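Local coordinates for protein rhamnosidase B (Bacillus sp., PDB 2OKX) that releases terminal alpha-L-rhamnose from rhamnosides by hydrolysis, as a glycoside hydrolase of family 78, at residues 748-753 with 759-764; 8-13 with 185-190; 357-360 with 364-367; 464-469 with 476-481. One frame throughout, in Å; residues are numbered along the deposited sequence. Where two conformers were deposited one is given.

Overall arrangement
The four contacts follow one another along a single chain, and no two of them touch. Contact 2 (8-13 with 185-190) lies between beta-sheets near the N-terminus; contact 3 (357-360 with 364-367) ties a loop to a helix in the D2 region; contact 4 (464-469 with 476-481) belongs to the concanavalin-like part; and contact 1 (748-753 with 759-764) lies in the six-hairpin glycosidase region, the catalytic barrel in this family. Contacts 3 and 4 approach most closely, about 19 Å between nearest atoms, whereas the centres of contacts 1 and 2 are about 52 Å apart. Contact 4 also reaches the glycosidase region, through Gln-477 and Glu-469 to His-860.

Contact 1. Residues 748-753 with 759-764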
loop_
_atom_site.group_PDB
_atom_site.type_symbol
_atom_site.label_atom_id
_atom_site.label_comp_id
_atom_site.label_asym_id
_atom_site.label_seq_id
_atom_site.Cartn_x
_atom_site.Cartn_y
_atom_site.Cartn_z
ATOM N N TYR A 748 -19.545 27.186 7.584
ATOM C CA TYR A 748 -19.583 26.945 6.148
ATOM C C TYR A 748 -20.304 25.638 5.848
ATOM O O TYR A 748 -20.160 24.657 6.581
ATOM C CB TYR A 748 -18.169 26.882 5.566
ATOM C CG TYR A 748 -17.352 28.130 5.789
ATOM C CD1 TYR A 748 -16.718 28.365 7.009
ATOM C CD2 TYR A 748 -17.212 29.079 4.778
ATOM C CE1 TYR A 748 -15.961 29.515 7.215
ATOM C CE2 TYR A 748 -16.461 30.233 4.973
ATOM C CZ TYR A 748 -15.838 30.444 6.192
ATOM O OH TYR A 748 -15.089 31.583 6.383
ATOM N N ILE A 749 -21.081 25.633 4.768
ATOM C CA ILE A 749 -21.818 24.443 4.362
ATOM C C ILE A 749 -20.856 23.492 3.658
ATOM O O ILE A 749 -19.886 23.929 3.039
ATOM C CB ILE A 749 -22.969 24.799 3.396
ATOM C CG1 ILE A 749 -22.406 25.394 2.105
ATOM C CG2 ILE A 749 -23.917 25.785 4.064
ATOM C CD1 ILE A 749 -23.462 25.688 1.049
ATOM N N ASP A 750 -21.120 22.194 3.752
ATOM C CA ASP A 750 -20.255 21.209 3.119
ATOM C C ASP A 750 -20.151 21.372 1.611
ATOM O O ASP A 750 -19.071 21.200 1.043
ATOM C CB ASP A 750 -20.726 19.790 3.446
ATOM C CG ASP A 750 -20.050 19.225 4.678
ATOM O OD1 ASP A 750 -19.243 19.948 5.304
ATOM O OD2 ASP A 750 -20.323 18.055 5.020
ATOM N N CYS A 751 -21.261 21.707 0.959
ATOM C CA CYS A 751 -21.230 21.860 -0.489
ATOM C C CYS A 751 -22.506 22.426 -1.095
ATOM O O CYS A 751 -23.474 22.743 -0.400
ATOM C CB CYS A 751 -20.976 20.502 -1.142
ATOM S SG CYS A 751 -22.417 19.395 -1.047
ATOM N N ILE A 752 -22.468 22.543 -2.417
ATOM C CA ILE A 752 -23.589 22.994 -3.228
ATOM C C ILE A 752 -23.682 21.907 -4.292
ATOM O O ILE A 752 -22.765 21.736 -5.099
ATOM C CB ILE A 752 -23.320 24.349 -3.919
ATOM C CG1 ILE A 752 -23.272 25.470 -2.881
ATOM C CG2 ILE A 752 -24.415 24.633 -4.945
ATOM C CD1 ILE A 752 -23.060 26.851 -3.480
ATOM N N HIS A 753 -24.779 21.162 -4.272
ATOM C CA HIS A 753 -24.984 20.076 -5.216
ATOM C C HIS A 753 -25.099 20.537 -6.664
ATOM O O HIS A 753 -25.228 21.728 -6.943
ATOM C CB HIS A 753 -26.221 19.283 -4.803
ATOM C CG HIS A 753 -26.055 18.562 -3.502
ATOM N ND1 HIS A 753 -25.400 17.354 -3.398
ATOM C CD2 HIS A 753 -26.418 18.902 -2.242
ATOM C CE1 HIS A 753 -25.367 16.980 -2.131
ATOM N NE2 HIS A 753 -25.977 17.903 -1.409
ATOM N N SER A 759 -26.115 22.323 0.505
ATOM C CA SER A 759 -26.097 21.260 1.500
ATOM C C SER A 759 -26.579 21.754 2.855
ATOM O O SER A 759 -26.383 22.915 3.208
ATOM C CB SER A 759 -24.682 20.694 1.646
ATOM O OG SER A 759 -24.623 19.756 2.706
ATOM N N ASP A 760 -27.209 20.864 3.611
ATOM C CA ASP A 760 -27.699 21.199 4.939
ATOM C C ASP A 760 -26.856 20.418 5.944
ATOM O O ASP A 760 -27.175 20.349 7.135
ATOM C CB ASP A 760 -29.172 20.813 5.075
ATOM C CG ASP A 760 -29.390 19.317 5.009
ATOM O OD1 ASP A 760 -28.903 18.683 4.046
ATOM O OD2 ASP A 760 -30.054 18.777 5.919
ATOM N N VAL A 761 -25.776 19.828 5.441
ATOM C CA VAL A 761 -24.866 19.047 6.265
ATOM C C VAL A 761 -23.686 19.909 6.715
ATOM O O VAL A 761 -23.059 20.592 5.906
ATOM C CB VAL A 761 -24.335 17.814 5.486
ATOM C CG1 VAL A 761 -23.336 17.039 6.336
ATOM C CG2 VAL A 761 -25.499 16.915 5.089
ATOM N N TYR A 762 -23.398 19.877 8.011
ATOM C CA TYR A 762 -22.294 20.645 8.578
ATOM C C TYR A 762 -21.293 19.710 9.245
ATOM O O TYR A 762 -21.667 18.834 10.028
ATOM C CB TYR A 762 -22.832 21.654 9.589
ATOM C CG TYR A 762 -23.716 22.699 8.953
ATOM C CD1 TYR A 762 -23.165 23.804 8.305
ATOM C CD2 TYR A 762 -25.103 22.557 8.949
ATOM C CE1 TYR A 762 -23.971 24.742 7.667
ATOM C CE2 TYR A 762 -25.923 23.489 8.310
ATOM C CZ TYR A 762 -25.349 24.577 7.671
ATOM O OH TYR A 762 -26.151 25.495 7.031
ATOM N N SER A 763 -20.015 19.903 8.933
ATOM C CA SER A 763 -18.970 19.054 9.490
ATOM C C SER A 763 -17.835 19.845 10.122
ATOM O O SER A 763 -17.588 20.998 9.770
ATOM C CB SER A 763 -18.397 18.161 8.390
ATOM O OG SER A 763 -17.777 18.949 7.387
ATOM N N MET A 764 -17.150 19.216 11.068
ATOM C CA MET A 764 -16.013 19.848 11.725
ATOM C C MET A 764 -14.919 20.041 10.686
ATOM O O MET A 764 -14.200 21.042 10.702
ATOM C CB MET A 764 -15.487 18.960 12.849
ATOM C CG MET A 764 -16.261 19.077 14.143
ATOM S SD MET A 764 -16.175 20.769 14.757
ATOM C CE MET A 764 -14.414 20.924 15.071
HETATM O O HOH W 1 -19.575 22.047 6.729
#
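Cys-751 and Ser-759 pair through their backbones where the chain turns back on itself in the six-hairpin glycosidase region, between strand 747-752 and helix 764-772. The two runs head in broadly opposing directions, 137° apart end to end. Ser-759 N donates to Cys-751 O over 2.8 Å in a nearly straight bond; one residue earlier on the first segment, Asp-750 N reaches Val-761 O only weakly, at 3.3 Å. Ser-759 OG, carried anti to its own backbone N (chi1 174°), accepts from Val-761 N and so closes an ST turn, while outside the pair it bonds Asp-688. Nearby, the methyl CG2 of Ile-749 rests 3.8 Å from CE1 of the Tyr-762 ring, and the carbonyl of Tyr-748 comes up at that ring's edge. Asp-750 is the buried polar centre. Its OD2 takes the backbone N of Asp-688, and OD1 is shared by Thr-766 OG1, a water and Ser-763, the N-cap of the following helix. That water also donates to Tyr-748 O and accepts from Ser-763 N, bridging the two segments beside the carboxylate. Ser-763 OG meets the syn lone pair of Asp-750 OD1 at 2.7 Å.

Contact 2. Residues 8-13 with 185-190; sequences ASWIWG and APWTSL
Trp-10 and Trp-187 lie face to face, their six-membered rings 3.7 Å apart at the centroids with planes only 16° from parallel. This stack is the tight part of the contact: Trp-187 CE3 sits over the middle of the Trp-10 indole, 3.3 Å from its CE2. The other face of Trp-187 is covered from within its own segment by CD of Pro-186, which follows a cis peptide bond, and the indole is thus sandwiched between proline and tryptophan. Leu-190 adds a smaller apolar touch, its CD2 reaching the edge of the Trp-10 ring 3.7 Å from CZ2.

Elsewhere the segments stand well apart. Even at their nearest, the CA atoms of Trp-10 and Trp-187 are 9.9 Å from each other, and no direct hydrogen bond joins the two. The looser side is bridged by a water, which donates to Trp-187 O at 2.6 Å and accepts a weak bond from Trp-10 NE1. The pair bridges two beta-sheets of the N-terminal region, Trp-10 from strand 9-12, beside strand 174-181 at the border of one, and Trp-187 from the turn just before strand 189-192, which borders the other next to strand 70-77. Trp-187 NE1 is held by Asp-47, which would fix how the indole is turned. The chemistry implies that flat aromatic surfaces and dispersion, rather than direct polar bonds, join these segments.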
loop_
_atom_site.group_PDB
_atom_site.type_symbol
_atom_site.label_atom_id
_atom_site.label_comp_id
_atom_site.label_asym_id
_atom_site.label_seq_id
_atom_site.Cartn_x
_atom_site.Cartn_y
_atom_site.Cartn_z
ATOM N N ALA A 8 24.704 -2.932 -23.188
ATOM C CA ALA A 8 23.976 -4.159 -22.904
ATOM C C ALA A 8 22.627 -4.069 -23.598
ATOM O O ALA A 8 22.205 -2.988 -24.011
ATOM C CB ALA A 8 23.787 -4.326 -21.399
ATOM N N SER A 9 21.950 -5.204 -23.720
ATOM C CA SER A 9 20.654 -5.232 -24.378
ATOM C C SER A 9 19.560 -5.784 -23.479
ATOM O O SER A 9 19.814 -6.639 -22.631
ATOM C CB SER A 9 20.736 -6.088 -25.645
ATOM O OG SER A 9 21.752 -5.616 -26.511
ATOM N N TRP A 10 18.344 -5.277 -23.659
ATOM C CA TRP A 10 17.204 -5.769 -22.901
ATOM C C TRP A 10 16.987 -7.188 -23.406
ATOM O O TRP A 10 16.972 -7.420 -24.619
ATOM C CB TRP A 10 15.942 -4.960 -23.202
ATOM C CG TRP A 10 15.788 -3.691 -22.437
ATOM C CD1 TRP A 10 16.122 -2.436 -22.847
ATOM C CD2 TRP A 10 15.202 -3.548 -21.137
ATOM N NE1 TRP A 10 15.773 -1.513 -21.887
ATOM C CE2 TRP A 10 15.207 -2.172 -20.826
ATOM C CE3 TRP A 10 14.670 -4.452 -20.207
ATOM C CZ2 TRP A 10 14.697 -1.675 -19.621
ATOM C CZ3 TRP A 10 14.161 -3.956 -19.007
ATOM C CH2 TRP A 10 14.179 -2.581 -18.728
ATOM N N ILE A 11 16.824 -8.137 -22.495
ATOM C CA ILE A 11 16.603 -9.517 -22.897
ATOM C C ILE A 11 15.435 -10.148 -22.157
ATOM O O ILE A 11 15.049 -9.706 -21.072
ATOM C CB ILE A 11 17.849 -10.393 -22.648
ATOM C CG1 ILE A 11 18.172 -10.431 -21.152
ATOM C CG2 ILE A 11 19.029 -9.858 -23.441
ATOM C CD1 ILE A 11 19.305 -11.381 -20.790
ATOM N N TRP A 12 14.869 -11.181 -22.763
ATOM C CA TRP A 12 13.766 -11.907 -22.161
ATOM C C TRP A 12 13.873 -13.343 -22.658
ATOM O O TRP A 12 14.902 -13.730 -23.215
ATOM C CB TRP A 12 12.422 -11.289 -22.565
ATOM C CG TRP A 12 11.265 -11.829 -21.767
ATOM C CD1 TRP A 12 10.161 -12.475 -22.250
ATOM C CD2 TRP A 12 11.126 -11.812 -20.338
ATOM N NE1 TRP A 12 9.347 -12.867 -21.211
ATOM C CE2 TRP A 12 9.915 -12.472 -20.028
ATOM C CE3 TRP A 12 11.907 -11.304 -19.291
ATOM C CZ2 TRP A 12 9.467 -12.639 -18.712
ATOM C CZ3 TRP A 12 11.459 -11.470 -17.979
ATOM C CH2 TRP A 12 10.250 -12.133 -17.705
ATOM N N GLY A 13 12.826 -14.129 -22.445
ATOM C CA GLY A 13 12.828 -15.513 -22.879
ATOM C C GLY A 13 11.405 -15.969 -23.126
ATOM O O GLY A 13 10.463 -15.313 -22.687
ATOM N N ALA A 185 11.460 0.723 -26.848
ATOM C CA ALA A 185 10.156 0.795 -26.198
ATOM C C ALA A 185 9.929 -0.467 -25.379
ATOM O O ALA A 185 10.435 -1.534 -25.724
ATOM C CB ALA A 185 9.051 0.948 -27.241
ATOM N N PRO A 186 9.133 -0.373 -24.300
ATOM C CA PRO A 186 8.438 0.829 -23.821
ATOM C C PRO A 186 9.220 1.722 -22.853
ATOM O O PRO A 186 8.728 2.767 -22.433
ATOM C CB PRO A 186 7.187 0.251 -23.173
ATOM C CG PRO A 186 7.713 -0.999 -22.544
ATOM C CD PRO A 186 8.602 -1.580 -23.636
ATOM N N TRP A 187 10.436 1.318 -22.507
ATOM C CA TRP A 187 11.256 2.082 -21.568
ATOM C C TRP A 187 12.036 3.178 -22.290
ATOM O O TRP A 187 13.261 3.127 -22.391
ATOM C CB TRP A 187 12.203 1.124 -20.853
ATOM C CG TRP A 187 11.523 -0.161 -20.492
ATOM C CD1 TRP A 187 10.654 -0.375 -19.454
ATOM C CD2 TRP A 187 11.613 -1.402 -21.202
ATOM N NE1 TRP A 187 10.199 -1.674 -19.477
ATOM C CE2 TRP A 187 10.773 -2.325 -20.539
ATOM C CE3 TRP A 187 12.321 -1.824 -22.336
ATOM C CZ2 TRP A 187 10.625 -3.648 -20.972
ATOM C CZ3 TRP A 187 12.173 -3.139 -22.767
ATOM C CH2 TRP A 187 11.332 -4.035 -22.085
ATOM N N THR A 188 11.303 4.170 -22.781
ATOM C CA THR A 188 11.861 5.291 -23.531
ATOM C C THR A 188 13.226 5.755 -23.043
ATOM O O THR A 188 14.126 6.009 -23.847
ATOM C CB THR A 188 10.887 6.479 -23.512
ATOM O OG1 THR A 188 9.555 5.997 -23.733
ATOM C CG2 THR A 188 11.240 7.476 -24.604
ATOM N N SER A 189 13.380 5.880 -21.730
ATOM C CA SER A 189 14.656 6.301 -21.166
ATOM C C SER A 189 14.916 5.585 -19.852
ATOM O O SER A 189 13.984 5.277 -19.107
ATOM C CB SER A 189 14.675 7.814 -20.925
ATOM O OG SER A 189 13.825 8.176 -19.852
ATOM N N LEU A 190 16.189 5.301 -19.590
ATOM C CA LEU A 190 16.596 4.648 -18.354
ATOM C C LEU A 190 17.248 5.737 -17.510
ATOM O O LEU A 190 18.241 6.346 -17.919
ATOM C CB LEU A 190 17.591 3.516 -18.639
ATOM C CG LEU A 190 17.138 2.437 -19.634
ATOM C CD1 LEU A 190 18.169 1.317 -19.684
ATOM C CD2 LEU A 190 15.789 1.878 -19.223
HETATM O O HOH W 2 14.757 1.146 -23.111
#

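Contact 3. Residues 357-360 with 364-367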
loop_
_atom_site.group_PDB
_atom_site.type_symbol
_atom_site.label_atom_id
_atom_site.label_comp_id
_atom_site.label_asym_id
_atom_site.label_seq_id
_atom_site.Cartn_x
_atom_site.Cartn_y
_atom_site.Cartn_z
ATOM N N MET A 357 -22.104 1.117 -17.240
ATOM C CA MET A 357 -22.722 -0.175 -17.497
ATOM C C MET A 357 -24.174 -0.189 -17.024
ATOM O O MET A 357 -24.505 0.398 -15.993
ATOM C CB MET A 357 -21.948 -1.272 -16.757
ATOM C CG MET A 357 -22.632 -2.628 -16.750
ATOM S SD MET A 357 -21.810 -3.793 -15.638
ATOM C CE MET A 357 -22.611 -3.388 -14.103
ATOM N N GLN A 358 -25.037 -0.850 -17.786
ATOM C CA GLN A 358 -26.438 -0.974 -17.407
ATOM C C GLN A 358 -26.705 -2.452 -17.137
ATOM O O GLN A 358 -26.010 -3.317 -17.665
ATOM C CB GLN A 358 -27.355 -0.435 -18.513
ATOM C CG GLN A 358 -27.601 1.069 -18.396
ATOM C CD GLN A 358 -28.582 1.608 -19.426
ATOM O OE1 GLN A 358 -29.189 2.662 -19.225
ATOM N NE2 GLN A 358 -28.730 0.897 -20.541
ATOM N N THR A 359 -27.696 -2.742 -16.305
ATOM C CA THR A 359 -27.997 -4.124 -15.961
ATOM C C THR A 359 -29.393 -4.562 -16.393
ATOM O O THR A 359 -30.080 -5.271 -15.658
ATOM C CB THR A 359 -27.864 -4.339 -14.445
ATOM O OG1 THR A 359 -28.852 -3.558 -13.763
ATOM C CG2 THR A 359 -26.480 -3.909 -13.968
ATOM N N ASP A 360 -29.803 -4.156 -17.589
ATOM C CA ASP A 360 -31.127 -4.512 -18.085
ATOM C C ASP A 360 -31.131 -5.452 -19.284
ATOM O O ASP A 360 -32.187 -5.714 -19.858
ATOM C CB ASP A 360 -31.911 -3.244 -18.437
ATOM C CG ASP A 360 -31.217 -2.401 -19.491
ATOM O OD1 ASP A 360 -31.822 -1.408 -19.947
ATOM O OD2 ASP A 360 -30.070 -2.725 -19.863
ATOM N N TYR A 364 -29.678 -11.423 -19.499
ATOM C CA TYR A 364 -29.175 -11.376 -18.136
ATOM C C TYR A 364 -30.333 -11.477 -17.148
ATOM O O TYR A 364 -30.244 -12.184 -16.147
ATOM C CB TYR A 364 -28.399 -10.074 -17.901
ATOM C CG TYR A 364 -28.165 -9.753 -16.437
ATOM C CD1 TYR A 364 -28.822 -8.683 -15.825
ATOM C CD2 TYR A 364 -27.302 -10.527 -15.662
ATOM C CE1 TYR A 364 -28.624 -8.391 -14.474
ATOM C CE2 TYR A 364 -27.098 -10.246 -14.312
ATOM C CZ TYR A 364 -27.761 -9.178 -13.725
ATOM O OH TYR A 364 -27.559 -8.900 -12.392
ATOM N N ARG A 365 -31.427 -10.784 -17.448
ATOM C CA ARG A 365 -32.601 -10.775 -16.575
ATOM C C ARG A 365 -33.423 -12.061 -16.561
ATOM O O ARG A 365 -33.999 -12.425 -15.538
ATOM C CB ARG A 365 -33.518 -9.607 -16.948
ATOM C CG ARG A 365 -32.946 -8.237 -16.634
ATOM C CD ARG A 365 -32.810 -8.026 -15.136
ATOM N NE ARG A 365 -32.258 -6.709 -14.822
ATOM C CZ ARG A 365 -32.104 -6.235 -13.590
ATOM N NH1 ARG A 365 -32.464 -6.968 -12.545
ATOM N NH2 ARG A 365 -31.596 -5.023 -13.402
ATOM N N ALA A 366 -33.485 -12.748 -17.695
ATOM C CA ALA A 366 -34.267 -13.977 -17.786
ATOM C C ALA A 366 -33.477 -15.228 -17.425
ATOM O O ALA A 366 -33.990 -16.127 -16.762
ATOM C CB ALA A 366 -34.833 -14.120 -19.196
ATOM N N LEU A 367 -32.223 -15.263 -17.862
ATOM C CA LEU A 367 -31.333 -16.401 -17.657
ATOM C C LEU A 367 -31.450 -17.222 -16.376
ATOM O O LEU A 367 -31.674 -18.434 -16.434
ATOM C CB LEU A 367 -29.881 -15.958 -17.841
ATOM C CG LEU A 367 -28.809 -17.047 -17.776
ATOM C CD1 LEU A 367 -29.257 -18.289 -18.520
ATOM C CD2 LEU A 367 -27.525 -16.501 -18.371
#
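Thr-359 O is gripped by two nitrogens of one guanidinium: Arg-365 NE and Arg-365 NH2 each donate to it at 2.7 Å. Both bonds are weak, with N-H...O angles near 120°, because the oxygen, straddled by NE and NH2, lies off the guanidinium plane and neither N-H points squarely at it. The arrangement links the loop leading into helix 362-370, in the D2 region of the rhamnosidase, with the first turns of that helix. Arg-365 reaches back because its chain is bent at the second torsion (chi2 -67°), which folds the guanidinium over toward the loop; CA of Asp-360 then lies at the edge of that group, 4.1 Å from Arg-365 NE. Tyr-364, itself buried, meets the same groups: its CE1 lies over one face of the guanidinium, offset toward the rim, while Thr-359 O stands at the edge of the phenol ring. The ring's hydroxyl is bonded to Asp-304, and the side chain packs on strands 240-252 and 297-309, so Tyr-364 is one of the side chains that seat the helix on the sheet. A glycerol, probably from the crystallisation liquor, is bonded by Arg-365 O. On the loop side, Thr-359 OG1 lies 3.1 Å from Arg-365 NH2.

Contact 4. Residues 464-469 with 476-481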
loop_
_atom_site.group_PDB
_atom_site.type_symbol
_atom_site.label_atom_id
_atom_site.label_comp_id
_atom_site.label_asym_id
_atom_site.label_seq_id
_atom_site.Cartn_x
_atom_site.Cartn_y
_atom_site.Cartn_z
ATOM N N ASP A 464 1.530 -23.259 3.832
ATOM C CA ASP A 464 0.720 -22.077 3.539
ATOM C C ASP A 464 1.033 -20.929 4.494
ATOM O O ASP A 464 1.136 -21.128 5.708
ATOM C CB ASP A 464 -0.768 -22.413 3.646
ATOM C CG ASP A 464 -1.286 -23.181 2.443
ATOM O OD1 ASP A 464 -2.464 -23.587 2.468
ATOM O OD2 ASP A 464 -0.521 -23.366 1.474
ATOM N N ALA A 465 1.175 -19.729 3.938
ATOM C CA ALA A 465 1.471 -18.546 4.732
ATOM C C ALA A 465 0.420 -17.483 4.451
ATOM O O ALA A 465 0.084 -17.221 3.297
ATOM C CB ALA A 465 2.854 -18.018 4.387
ATOM N N TYR A 466 -0.099 -16.879 5.515
ATOM C CA TYR A 466 -1.124 -15.848 5.407
ATOM C C TYR A 466 -0.932 -14.830 6.535
ATOM O O TYR A 466 -0.975 -15.181 7.710
ATOM C CB TYR A 466 -2.503 -16.510 5.491
ATOM C CG TYR A 466 -3.670 -15.574 5.710
ATOM C CD1 TYR A 466 -3.818 -14.408 4.953
ATOM C CD2 TYR A 466 -4.656 -15.881 6.648
ATOM C CE1 TYR A 466 -4.926 -13.571 5.126
ATOM C CE2 TYR A 466 -5.763 -15.059 6.825
ATOM C CZ TYR A 466 -5.893 -13.908 6.061
ATOM O OH TYR A 466 -7.013 -13.125 6.214
ATOM N N GLY A 467 -0.714 -13.570 6.172
ATOM C CA GLY A 467 -0.496 -12.548 7.180
ATOM C C GLY A 467 -1.650 -11.593 7.422
ATOM O O GLY A 467 -2.253 -11.078 6.479
ATOM N N VAL A 468 -1.969 -11.366 8.693
ATOM C CA VAL A 468 -3.031 -10.432 9.048
ATOM C C VAL A 468 -2.444 -9.396 10.001
ATOM O O VAL A 468 -1.371 -9.607 10.566
ATOM C CB VAL A 468 -4.242 -11.137 9.709
ATOM C CG1 VAL A 468 -4.821 -12.169 8.748
ATOM C CG2 VAL A 468 -3.837 -11.793 11.019
ATOM N N GLU A 469 -3.144 -8.277 10.164
ATOM C CA GLU A 469 -2.681 -7.193 11.029
ATOM C C GLU A 469 -3.289 -7.220 12.422
ATOM O O GLU A 469 -2.668 -6.768 13.385
ATOM C CB GLU A 469 -3.060 -5.836 10.439
ATOM C CG GLU A 469 -2.609 -5.553 9.039
ATOM C CD GLU A 469 -2.919 -4.122 8.651
ATOM O OE1 GLU A 469 -4.112 -3.763 8.586
ATOM O OE2 GLU A 469 -1.966 -3.353 8.423
ATOM N N THR A 476 -10.455 -12.804 14.181
ATOM C CA THR A 476 -9.353 -12.558 13.263
ATOM C C THR A 476 -9.867 -11.580 12.217
ATOM O O THR A 476 -10.886 -11.842 11.585
ATOM C CB THR A 476 -8.901 -13.859 12.537
ATOM O OG1 THR A 476 -8.295 -14.757 13.477
ATOM C CG2 THR A 476 -7.897 -13.537 11.438
ATOM N N GLN A 477 -9.204 -10.437 12.048
ATOM C CA GLN A 477 -9.656 -9.503 11.023
ATOM C C GLN A 477 -8.981 -9.939 9.730
ATOM O O GLN A 477 -7.801 -9.660 9.512
ATOM C CB GLN A 477 -9.260 -8.053 11.344
ATOM C CG GLN A 477 -9.848 -7.060 10.350
ATOM C CD GLN A 477 -9.498 -5.611 10.651
ATOM O OE1 GLN A 477 -9.312 -5.228 11.806
ATOM N NE2 GLN A 477 -9.437 -4.793 9.605
ATOM N N HIS A 478 -9.719 -10.643 8.878
ATOM C CA HIS A 478 -9.146 -11.099 7.619
ATOM C C HIS A 478 -8.935 -9.943 6.661
ATOM O O HIS A 478 -9.692 -8.974 6.670
ATOM C CB HIS A 478 -10.032 -12.177 6.990
ATOM C CG HIS A 478 -9.979 -13.478 7.725
ATOM N ND1 HIS A 478 -11.025 -13.948 8.488
ATOM C CD2 HIS A 478 -8.977 -14.374 7.867
ATOM C CE1 HIS A 478 -10.668 -15.081 9.069
ATOM N NE2 HIS A 478 -9.430 -15.359 8.709
ATOM N N THR A 479 -7.893 -10.050 5.841
ATOM C CA THR A 479 -7.567 -9.002 4.891
ATOM C C THR A 479 -8.403 -9.096 3.612
ATOM O O THR A 479 -7.862 -9.253 2.518
ATOM C CB THR A 479 -6.055 -9.039 4.540
ATOM O OG1 THR A 479 -5.717 -10.307 3.970
ATOM C CG2 THR A 479 -5.215 -8.842 5.797
ATOM N N TYR A 480 -9.725 -8.999 3.757
ATOM C CA TYR A 480 -10.628 -9.060 2.604
ATOM C C TYR A 480 -10.130 -8.060 1.571
ATOM O O TYR A 480 -9.895 -6.895 1.896
ATOM C CB TYR A 480 -12.057 -8.690 3.013
ATOM C CG TYR A 480 -12.617 -9.526 4.137
ATOM C CD1 TYR A 480 -12.903 -10.882 3.957
ATOM C CD2 TYR A 480 -12.842 -8.967 5.392
ATOM C CE1 TYR A 480 -13.400 -11.658 5.002
ATOM C CE2 TYR A 480 -13.334 -9.729 6.440
ATOM C CZ TYR A 480 -13.610 -11.073 6.243
ATOM O OH TYR A 480 -14.091 -11.820 7.295
ATOM N N GLY A 481 -9.967 -8.520 0.332
ATOM C CA GLY A 481 -9.480 -7.652 -0.725
ATOM C C GLY A 481 -7.976 -7.777 -0.902
ATOM O O GLY A 481 -7.383 -7.147 -1.785
HETATM O O HOH W 3 -6.008 -7.752 9.770
#
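Thr-476 faces Val-468 at the start of the second segment, methyl to methyl, with Thr-476 CG2 4.3 Å from Val-468 CG1. At Gln-477 the backbone takes over: a water donates to Gln-477 O at 2.6 Å and accepts from Glu-469 N, linking the two segments, and the carbonyl lies against CB of Val-468. The side-chain amide of Gln-477 is bonded to His-860 and Thr-857 in the glycosidase region. His-478 comes next, its ring rim to rim with that of Tyr-466, the two planes 10° apart and the centroids 5.8 Å; Thr-476 CG2 covers one face of the imidazole. At Thr-479 the backbone folds into an inverse gamma turn, and Thr-479 N points to Tyr-466 OH at 3.2 Å, a bond less certain because that hydroxyl is crowded in the model. Thr-479 OG1 sits at the edge of the phenol ring, 3.6 Å from CE1, and is bonded to Leu-482 O, while CG2 touches Gly-467 O. With CG anti to the backbone N (chi1 167°), the Tyr-466 ring is directed at His-478 and Thr-479. This is a beta hairpin of strands 462-472 and 475-477, in the concanavalin-like region; after about Gln-477 its second arm continues as loop.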